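Local coordinates for rhamnose ABC transporter, rhamnose-binding protein (PDB 5BQ3), which probably binds a sugar, likely rhamnose, as the substrate-binding protein of an ABC transporter, at residues Met141-Ser146 with Pro319-Ala324; Ala156-Thr161 with Thr200-Glu205; Glu188-Val193 with Gln211-Leu216; Gln204-Leu209 with Ala231-Thr236. All blocks are in the same frame, centred on the assembly; numbering follows the deposited sequence.

Contact 1: residues Met141-Ser146 with Pro319-Ala324; sequences MLDMVS and PVRFNA
Arg321 reaches from a short strand to the flank of a helix, where it meets Asp143 at its guanidinium edge and the selenomethionine Met144 over one face. Its chain runs extended from CG to NE (chi2 -170°), which carries the charged end across to the helix. Asp143 OD2 lies at the edge of the guanidinium, in its plane, 3.3 Å from Arg321 NH2, a salt bridge whose hydrogen bond is weak and bent, 135° at the hydrogen. The carboxylate and guanidinium planes are steeply inclined to each other (68°), so the two groups do not form a flat two-pronged pair. The other oxygen, Asp143 OD1, is engaged by Tyr184 and Lys183. In this type I periplasmic-binding-protein fold of two alpha/beta domains, helix 134-149 thereby meets strand 320-322, which pairs antiparallel with strand 266-268. The Met144 and Arg321 chains run antiparallel alongside one another, Met144 CG lying 4.2 Å from both Arg321 NH1 and Arg321 CD. A leucine in place of Arg321 would probably leave Asp143 OD2 without this charged mate and Met144 CG without the flat group it lies over. Glu265, a long and weak ion partner of Arg321 NH1, also touches Met144.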
# COMPACT_ATOMS: atom_id res chain seq x y z
N MSE A 141 11.05 4.78 -6.56
CA MSE A 141 10.92 6.21 -6.83
C MSE A 141 12.23 6.81 -7.35
O MSE A 141 12.19 7.50 -8.37
CB MSE A 141 10.42 6.94 -5.59
CG MSE A 141 8.98 6.60 -5.29
SE MSE A 141 8.12 7.86 -4.14
CE MSE A 141 9.07 7.43 -2.44
N LEU A 142 13.38 6.51 -6.70
CA LEU A 142 14.69 6.98 -7.15
C LEU A 142 15.04 6.44 -8.54
O LEU A 142 15.66 7.16 -9.32
CB LEU A 142 15.79 6.58 -6.16
CG LEU A 142 15.88 7.36 -4.86
CD1 LEU A 142 16.67 6.59 -3.85
CD2 LEU A 142 16.48 8.74 -5.08
N ASP A 143 14.64 5.19 -8.85
CA ASP A 143 14.86 4.54 -10.15
C ASP A 143 14.10 5.26 -11.26
O ASP A 143 14.66 5.46 -12.33
CB ASP A 143 14.45 3.06 -10.11
CG ASP A 143 15.53 2.08 -9.69
OD1 ASP A 143 16.56 2.52 -9.15
OD2 ASP A 143 15.34 0.86 -9.90
N MSE A 144 12.83 5.65 -10.99
CA MSE A 144 11.96 6.38 -11.93
C MSE A 144 12.48 7.80 -12.15
O MSE A 144 12.46 8.28 -13.28
CB MSE A 144 10.51 6.40 -11.43
CG MSE A 144 9.86 5.01 -11.37
SE MSE A 144 7.96 5.01 -10.93
CE MSE A 144 8.00 5.83 -9.19
N VAL A 145 12.95 8.47 -11.06
CA VAL A 145 13.50 9.82 -11.11
C VAL A 145 14.75 9.82 -11.99
O VAL A 145 14.77 10.51 -13.00
CB VAL A 145 13.80 10.41 -9.71
CG1 VAL A 145 14.49 11.76 -9.80
CG2 VAL A 145 12.53 10.53 -8.89
N SER A 146 15.76 9.01 -11.60
CA SER A 146 17.05 8.85 -12.27
C SER A 146 16.88 8.54 -13.76
O SER A 146 17.57 9.15 -14.59
CB SER A 146 17.87 7.76 -11.60
OG SER A 146 19.21 7.77 -12.04
N PRO A 319 6.89 -2.57 -5.64
CA PRO A 319 5.82 -1.68 -6.12
C PRO A 319 5.56 -1.81 -7.62
O PRO A 319 6.49 -2.02 -8.41
CB PRO A 319 6.34 -0.27 -5.78
CG PRO A 319 7.32 -0.48 -4.69
CD PRO A 319 7.96 -1.81 -4.96
N VAL A 320 4.27 -1.73 -8.01
CA VAL A 320 3.83 -1.84 -9.41
C VAL A 320 4.03 -0.48 -10.08
O VAL A 320 3.55 0.54 -9.59
CB VAL A 320 2.35 -2.34 -9.52
CG1 VAL A 320 1.87 -2.32 -10.97
CG2 VAL A 320 2.19 -3.73 -8.92
N ARG A 321 4.78 -0.47 -11.20
CA ARG A 321 5.04 0.74 -11.98
C ARG A 321 3.96 0.91 -13.04
O ARG A 321 3.68 -0.03 -13.79
CB ARG A 321 6.44 0.71 -12.61
CG ARG A 321 7.58 0.88 -11.63
CD ARG A 321 8.88 1.08 -12.35
NE ARG A 321 10.01 0.71 -11.51
CZ ARG A 321 11.28 0.95 -11.80
NH1 ARG A 321 11.60 1.58 -12.93
NH2 ARG A 321 12.25 0.57 -10.98
N PHE A 322 3.34 2.10 -13.08
CA PHE A 322 2.27 2.41 -14.03
C PHE A 322 2.72 3.44 -15.05
O PHE A 322 3.24 4.50 -14.69
CB PHE A 322 1.01 2.91 -13.30
CG PHE A 322 0.45 1.98 -12.24
CD1 PHE A 322 0.89 2.06 -10.93
CD2 PHE A 322 -0.53 1.05 -12.56
CE1 PHE A 322 0.37 1.21 -9.95
CE2 PHE A 322 -1.04 0.19 -11.58
CZ PHE A 322 -0.58 0.28 -10.28
N ASN A 323 2.52 3.11 -16.33
CA ASN A 323 2.82 3.94 -17.49
C ASN A 323 1.66 3.83 -18.48
O ASN A 323 0.67 3.17 -18.18
CB ASN A 323 4.16 3.54 -18.13
CG ASN A 323 4.38 2.05 -18.25
OD1 ASN A 323 3.66 1.34 -18.96
ND2 ASN A 323 5.38 1.55 -17.55
N ALA A 324 1.77 4.48 -19.66
CA ALA A 324 0.73 4.51 -20.68
C ALA A 324 0.39 3.14 -21.31
O ALA A 324 -0.61 3.03 -22.02
CB ALA A 324 1.13 5.49 -21.76

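Contact 2: residues Ala156-Thr161 with Thr200-Glu205; sequences AILSAT and TKSFQE
Apolar strand-on-helix packing joins Leu158, in the 153-159 strand of the four-stranded parallel sheet, to Ser202 and Glu205 on the helix lying against that sheet. No hydrogen bond links the two segments; the leucine does the touching with both of its methyl groups. Its CG stands anti to the backbone N (chi1 -164°), and the branch divides over one turn of the helix. CD1 comes up to the backbone, 3.6 Å from Ser202 O, and also rests against Glu205 CB at 3.9 Å. CD2 meets the side chain of the same serine, 4.0 Å from Ser202 CB. The helix 199-212 is the connection of a beta-alpha-beta crossover: it leaves edge strand 187-194, passes over strand 153-159 and leads into strand 218-221, as in Rossmann-like sheets. Polar ends near the leucine are turned to other partners. Ser202 OG bonds to Asp198 O one turn earlier in the chain. Glu205 presents its CB to the strand but bends at chi2 (-57°), and its OE2 forms a salt bridge with Lys201 NZ at 3.3 Å, through a weak hydrogen bond. Cutting Leu158 back to an alanine is likely to open a gap between strand and helix, leaving Ser202 CB and Glu205 CB without the methyl groups that pack on them. Thr230 of helix 224-236 also touches Leu158.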
# COMPACT_ATOMS: atom_id res chain seq x y z
N ALA A 156 12.82 18.05 -6.52
CA ALA A 156 12.08 18.56 -5.36
C ALA A 156 11.08 17.52 -4.86
O ALA A 156 10.49 16.81 -5.66
CB ALA A 156 11.36 19.85 -5.72
N ILE A 157 10.89 17.43 -3.53
CA ILE A 157 9.96 16.47 -2.94
C ILE A 157 8.71 17.21 -2.41
O ILE A 157 8.84 18.16 -1.64
CB ILE A 157 10.64 15.60 -1.83
CG1 ILE A 157 11.83 14.79 -2.41
CG2 ILE A 157 9.61 14.66 -1.15
CD1 ILE A 157 12.83 14.27 -1.39
N LEU A 158 7.52 16.79 -2.87
CA LEU A 158 6.22 17.30 -2.44
C LEU A 158 5.52 16.18 -1.68
O LEU A 158 4.86 15.32 -2.27
CB LEU A 158 5.38 17.81 -3.63
CG LEU A 158 4.18 18.71 -3.28
CD1 LEU A 158 4.09 19.88 -4.21
CD2 LEU A 158 2.88 17.94 -3.30
N SER A 159 5.73 16.16 -0.35
CA SER A 159 5.20 15.14 0.55
C SER A 159 3.80 15.50 1.09
O SER A 159 3.22 16.51 0.69
CB SER A 159 6.17 14.95 1.71
OG SER A 159 5.88 13.77 2.43
N ALA A 160 3.26 14.65 2.00
CA ALA A 160 1.96 14.83 2.66
C ALA A 160 2.14 15.82 3.83
O ALA A 160 2.60 16.93 3.59
CB ALA A 160 1.44 13.49 3.13
N THR A 161 1.79 15.43 5.08
CA THR A 161 2.02 16.29 6.25
C THR A 161 3.49 16.17 6.66
O THR A 161 4.15 15.20 6.30
CB THR A 161 1.09 15.93 7.43
OG1 THR A 161 1.13 14.52 7.66
CG2 THR A 161 -0.33 16.40 7.23
N THR A 200 -5.82 21.44 -2.48
CA THR A 200 -5.65 22.89 -2.61
C THR A 200 -4.25 23.31 -2.11
O THR A 200 -3.61 24.13 -2.78
CB THR A 200 -6.77 23.64 -1.87
OG1 THR A 200 -8.02 22.98 -2.09
CG2 THR A 200 -6.89 25.09 -2.33
N LYS A 201 -3.79 22.75 -0.98
CA LYS A 201 -2.48 23.04 -0.39
C LYS A 201 -1.35 22.48 -1.28
O LYS A 201 -0.38 23.20 -1.53
CB LYS A 201 -2.39 22.50 1.05
CG LYS A 201 -1.06 22.73 1.78
CD LYS A 201 -0.85 24.16 2.28
CE LYS A 201 0.46 24.30 3.01
NZ LYS A 201 0.79 25.72 3.28
N SER A 202 -1.48 21.23 -1.78
CA SER A 202 -0.50 20.57 -2.65
C SER A 202 -0.33 21.31 -3.98
O SER A 202 0.78 21.35 -4.52
CB SER A 202 -0.89 19.12 -2.92
OG SER A 202 -0.97 18.36 -1.73
N PHE A 203 -1.43 21.91 -4.51
CA PHE A 203 -1.43 22.70 -5.74
C PHE A 203 -0.65 24.00 -5.53
O PHE A 203 0.11 24.40 -6.40
CB PHE A 203 -2.87 22.99 -6.20
CG PHE A 203 -2.98 23.62 -7.57
CD1 PHE A 203 -2.87 25.00 -7.73
CD2 PHE A 203 -3.19 22.84 -8.69
CE1 PHE A 203 -2.96 25.58 -9.00
CE2 PHE A 203 -3.30 23.42 -9.96
CZ PHE A 203 -3.17 24.79 -10.11
N GLN A 204 -0.87 24.65 -4.36
CA GLN A 204 -0.21 25.90 -3.96
C GLN A 204 1.27 25.67 -3.72
O GLN A 204 2.08 26.53 -4.08
CB GLN A 204 -0.88 26.48 -2.71
CG GLN A 204 -2.19 27.21 -2.99
CD GLN A 204 -3.07 27.42 -1.78
OE1 GLN A 204 -2.71 27.10 -0.63
NE2 GLN A 204 -4.25 27.98 -2.00
N GLU A 205 1.63 24.51 -3.13
CA GLU A 205 3.02 24.13 -2.86
C GLU A 205 3.77 23.85 -4.15
O GLU A 205 4.94 24.22 -4.26
CB GLU A 205 3.10 22.91 -1.92
CG GLU A 205 2.77 23.21 -0.47
CD GLU A 205 3.59 24.28 0.24
OE1 GLU A 205 4.83 24.27 0.11
OE2 GLU A 205 2.98 25.12 0.93

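Contact 3: residues Glu188-Val193 with Gln211-Leu216; sequences EIVAKV and QAHPDL
Val190 lays its CG2 methyl over one face of the His213 imidazole, a CH-pi contact in which CG2 stands 4.2 Å from the ring centroid and 27° off the ring normal. The methyl is displaced toward the CD2 side of the ring, with Val190 CG2 and His213 CD2 3.8 Å apart. The same methyl also meets Leu216 CD1 at 3.6 Å, so the valine packs against a ring and an aliphatic branch at once. Ala191, the next residue of the strand, brings its CB obliquely to His213 CE1 (3.6 Å). His213 CG, anti to the carbonyl carbon (chi1 -58°), turns the ring toward the strand. Although His213 NE2 and Val190 O are near each other, the angle is too poor for a hydrogen bond, so across these segments the imidazole packs on carbon. His213 is the first residue to leave helical geometry after helix 199-212, and it starts a type I beta turn that ends at Leu216. The turn returns the chain toward the sheet just before strand 218-221. Strand 187-194 is the sheet's outermost strand on this side, bonded to strand 153-159; Ala191 also touches Leu209 on helix 199-212, while Leu216 reaches Ala156 of the neighbouring strand.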
# COMPACT_ATOMS: atom_id res chain seq x y z
N GLU A 188 20.02 15.54 -7.11
CA GLU A 188 20.21 16.60 -6.12
C GLU A 188 18.86 17.11 -5.61
O GLU A 188 18.12 17.74 -6.37
CB GLU A 188 21.04 17.75 -6.73
CG GLU A 188 21.45 18.82 -5.72
CD GLU A 188 21.67 20.23 -6.24
OE1 GLU A 188 21.56 20.44 -7.47
OE2 GLU A 188 21.94 21.12 -5.41
N ILE A 189 18.54 16.81 -4.34
CA ILE A 189 17.31 17.29 -3.71
C ILE A 189 17.53 18.77 -3.38
O ILE A 189 18.50 19.12 -2.71
CB ILE A 189 16.86 16.44 -2.48
CG1 ILE A 189 16.74 14.93 -2.81
CG2 ILE A 189 15.58 16.99 -1.83
CD1 ILE A 189 15.74 14.50 -3.96
N VAL A 190 16.67 19.64 -3.93
CA VAL A 190 16.79 21.10 -3.78
C VAL A 190 15.65 21.68 -2.92
O VAL A 190 15.74 22.83 -2.50
CB VAL A 190 16.92 21.83 -5.14
CG1 VAL A 190 18.16 21.38 -5.91
CG2 VAL A 190 15.67 21.66 -6.00
N ALA A 191 14.57 20.90 -2.69
CA ALA A 191 13.42 21.34 -1.90
C ALA A 191 12.63 20.17 -1.31
O ALA A 191 12.58 19.08 -1.91
CB ALA A 191 12.49 22.19 -2.75
N LYS A 192 12.00 20.41 -0.15
CA LYS A 192 11.14 19.47 0.58
C LYS A 192 9.92 20.23 1.09
O LYS A 192 9.97 20.87 2.15
CB LYS A 192 11.90 18.78 1.73
CG LYS A 192 12.80 17.63 1.28
CD LYS A 192 12.84 16.51 2.32
CE LYS A 192 13.87 16.71 3.39
NZ LYS A 192 13.73 15.71 4.48
N VAL A 193 8.83 20.22 0.30
CA VAL A 193 7.58 20.93 0.62
C VAL A 193 6.51 19.93 1.08
O VAL A 193 6.60 18.74 0.77
CB VAL A 193 7.07 21.84 -0.52
CG1 VAL A 193 7.99 23.04 -0.72
CG2 VAL A 193 6.89 21.06 -1.83
N GLN A 211 8.27 28.57 -8.60
CA GLN A 211 8.56 29.99 -8.40
C GLN A 211 9.93 30.16 -7.72
O GLN A 211 10.71 31.01 -8.14
CB GLN A 211 7.46 30.68 -7.59
CG GLN A 211 6.22 31.03 -8.41
CD GLN A 211 5.04 31.51 -7.60
OE1 GLN A 211 5.10 31.70 -6.38
NE2 GLN A 211 3.91 31.72 -8.28
N ALA A 212 10.20 29.33 -6.69
CA ALA A 212 11.45 29.33 -5.93
C ALA A 212 12.57 28.55 -6.64
O ALA A 212 13.74 28.88 -6.47
CB ALA A 212 11.22 28.75 -4.55
N HIS A 213 12.20 27.51 -7.41
CA HIS A 213 13.15 26.68 -8.16
C HIS A 213 12.68 26.52 -9.63
O HIS A 213 12.09 25.49 -9.97
CB HIS A 213 13.32 25.30 -7.49
CG HIS A 213 13.79 25.38 -6.06
ND1 HIS A 213 12.89 25.39 -5.01
CD2 HIS A 213 15.04 25.43 -5.57
CE1 HIS A 213 13.62 25.46 -3.91
NE2 HIS A 213 14.93 25.48 -4.20
N PRO A 214 12.90 27.53 -10.51
CA PRO A 214 12.44 27.39 -11.90
C PRO A 214 13.33 26.48 -12.75
O PRO A 214 12.89 26.01 -13.80
CB PRO A 214 12.45 28.83 -12.43
CG PRO A 214 13.45 29.54 -11.59
CD PRO A 214 13.57 28.83 -10.28
N ASP A 215 14.57 26.20 -12.29
CA ASP A 215 15.56 25.35 -12.96
C ASP A 215 15.38 23.86 -12.56
O ASP A 215 16.30 23.05 -12.75
CB ASP A 215 16.99 25.84 -12.65
CG ASP A 215 17.40 25.89 -11.18
OD1 ASP A 215 16.50 25.93 -10.30
OD2 ASP A 215 18.62 25.92 -10.91
N LEU A 216 14.19 23.52 -12.05
CA LEU A 216 13.79 22.19 -11.60
C LEU A 216 13.69 21.19 -12.75
O LEU A 216 13.13 21.51 -13.80
CB LEU A 216 12.43 22.30 -10.88
CG LEU A 216 12.16 21.36 -9.72
CD1 LEU A 216 13.18 21.54 -8.61
CD2 LEU A 216 10.79 21.61 -9.15

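Contact 4: residues Gln204-Leu209 with Ala231-Thr236; sequences QEAQGL and ARYLST
Tyr233 lays its ring on the backbone of the neighbouring helix at Ala206 and Gln207, and nearly the whole contact can be followed along this one side chain. Its CB bond heads toward helix 199-212, and with CG anti to the backbone N (chi1 169°) the ring is carried onto that helix. On one border of the ring, CD2 lies 4.2 Å from Ala206 CB, and CE2, one atom farther out, approaches Ala206 O at 3.6 Å. Across the ring, CE1 meets the aliphatic part of the glutamine, 3.7 Å from Gln207 CG. Toward the tip, CZ sits 3.7 Å from Gln207 CA. Gln207 CA stands over the face of the Tyr233 ring, 3.9 Å from its centroid and 19° off the normal, as a CH-pi contact. At the end of the side chain the hydroxyl OH is 3.8 Å from Gln207 O, too far for a hydrogen bond. The Gln207 chain is extended beyond CG and crosses the tyrosine at about a right angle; its CB and CG lie against Tyr233 CE1, while the amide lies farther off. Both helices pack on one face of the parallel sheet, following successive strands of the alpha/beta domain. With no hydrogen bond or ion pair between the two segments, their cohesion here comes from dispersion and CH-pi contact, which depends on close fit of ring to backbone rather than on charge.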
# COMPACT_ATOMS: atom_id res chain seq x y z
N GLN A 204 -0.87 24.65 -4.36
CA GLN A 204 -0.21 25.90 -3.96
C GLN A 204 1.27 25.67 -3.72
O GLN A 204 2.08 26.53 -4.08
CB GLN A 204 -0.88 26.48 -2.71
CG GLN A 204 -2.19 27.21 -2.99
CD GLN A 204 -3.07 27.42 -1.78
OE1 GLN A 204 -2.71 27.10 -0.63
NE2 GLN A 204 -4.25 27.98 -2.00
N GLU A 205 1.63 24.51 -3.13
CA GLU A 205 3.02 24.13 -2.86
C GLU A 205 3.77 23.85 -4.15
O GLU A 205 4.94 24.22 -4.26
CB GLU A 205 3.10 22.91 -1.92
CG GLU A 205 2.77 23.21 -0.47
CD GLU A 205 3.59 24.28 0.24
OE1 GLU A 205 4.83 24.27 0.11
OE2 GLU A 205 2.98 25.12 0.93
N ALA A 206 3.10 23.24 -5.15
CA ALA A 206 3.66 22.94 -6.47
C ALA A 206 3.87 24.23 -7.28
O ALA A 206 4.85 24.33 -8.02
CB ALA A 206 2.75 22.00 -7.23
N GLN A 207 2.96 25.21 -7.11
CA GLN A 207 3.00 26.52 -7.77
C GLN A 207 4.20 27.33 -7.26
O GLN A 207 4.95 27.88 -8.07
CB GLN A 207 1.68 27.27 -7.53
CG GLN A 207 1.48 28.51 -8.41
CD GLN A 207 0.16 29.21 -8.20
OE1 GLN A 207 -0.66 28.85 -7.34
NE2 GLN A 207 -0.07 30.25 -8.98
N GLY A 208 4.39 27.35 -5.94
CA GLY A 208 5.49 28.04 -5.27
C GLY A 208 6.83 27.36 -5.47
O GLY A 208 7.87 28.03 -5.42
N LEU A 209 6.81 26.03 -5.70
CA LEU A 209 7.99 25.19 -5.95
C LEU A 209 8.70 25.61 -7.24
O LEU A 209 9.93 25.71 -7.25
CB LEU A 209 7.54 23.72 -6.04
CG LEU A 209 8.55 22.61 -5.73
CD1 LEU A 209 9.13 22.75 -4.34
CD2 LEU A 209 7.89 21.26 -5.85
N ALA A 231 0.23 17.40 -10.89
CA ALA A 231 -0.04 17.06 -12.29
C ALA A 231 -1.01 18.06 -12.91
O ALA A 231 -0.83 18.44 -14.06
CB ALA A 231 -0.60 15.65 -12.39
N ARG A 232 -2.02 18.51 -12.12
CA ARG A 232 -3.01 19.49 -12.55
C ARG A 232 -2.36 20.85 -12.78
O ARG A 232 -2.76 21.57 -13.70
CB ARG A 232 -4.15 19.59 -11.52
CG ARG A 232 -5.43 20.19 -12.10
CD ARG A 232 -6.62 20.09 -11.17
NE ARG A 232 -6.51 21.01 -10.03
CZ ARG A 232 -6.25 20.63 -8.79
NH1 ARG A 232 -6.07 19.35 -8.49
NH2 ARG A 232 -6.18 21.54 -7.82
N TYR A 233 -1.33 21.19 -11.96
CA TYR A 233 -0.59 22.44 -12.09
C TYR A 233 0.32 22.42 -13.32
O TYR A 233 0.29 23.37 -14.11
CB TYR A 233 0.22 22.77 -10.82
CG TYR A 233 1.21 23.90 -11.01
CD1 TYR A 233 0.77 25.22 -11.11
CD2 TYR A 233 2.57 23.65 -11.14
CE1 TYR A 233 1.67 26.26 -11.33
CE2 TYR A 233 3.48 24.68 -11.37
CZ TYR A 233 3.02 25.99 -11.45
OH TYR A 233 3.92 27.02 -11.65
N LEU A 234 1.14 21.35 -13.47
CA LEU A 234 2.10 21.20 -14.56
C LEU A 234 1.43 21.16 -15.94
O LEU A 234 1.95 21.78 -16.87
CB LEU A 234 2.97 19.95 -14.37
CG LEU A 234 4.02 20.03 -13.26
CD1 LEU A 234 4.40 18.66 -12.77
CD2 LEU A 234 5.26 20.79 -13.71
N SER A 235 0.28 20.47 -16.07
CA SER A 235 -0.47 20.35 -17.33
C SER A 235 -1.05 21.69 -17.81
O SER A 235 -1.20 21.89 -19.01
CB SER A 235 -1.60 19.33 -17.19
OG SER A 235 -2.50 19.70 -16.16
N THR A 236 -1.38 22.60 -16.86
CA THR A 236 -1.96 23.92 -17.15
C THR A 236 -0.88 25.01 -17.25
O THR A 236 -1.20 26.14 -17.63
CB THR A 236 -3.02 24.29 -16.09
OG1 THR A 236 -2.44 24.21 -14.78
CG2 THR A 236 -4.27 23.42 -16.17

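Overall arrangement
From the N terminus, contact 1 opens first on helix 134-149 and closes last, at strand 320-322, so its long loop encloses the other three contacts. Contact 2 ties strand 153-159 to the start of helix 199-212. Before it closes, contact 3 begins on strand 187-194, and the two cross along the chain. Contact 4 starts at Gln204 and Glu205, shared with the end of contact 2, and crosses contact 3 before closing on helix 224-236. Contacts 2, 3 and 4 touch one another around helix 199-212, joining two neighbouring strands of the four-stranded sheet to the two helices packed on one of its faces; contact 1 stands apart, its centre about 19 to 20 Å from theirs.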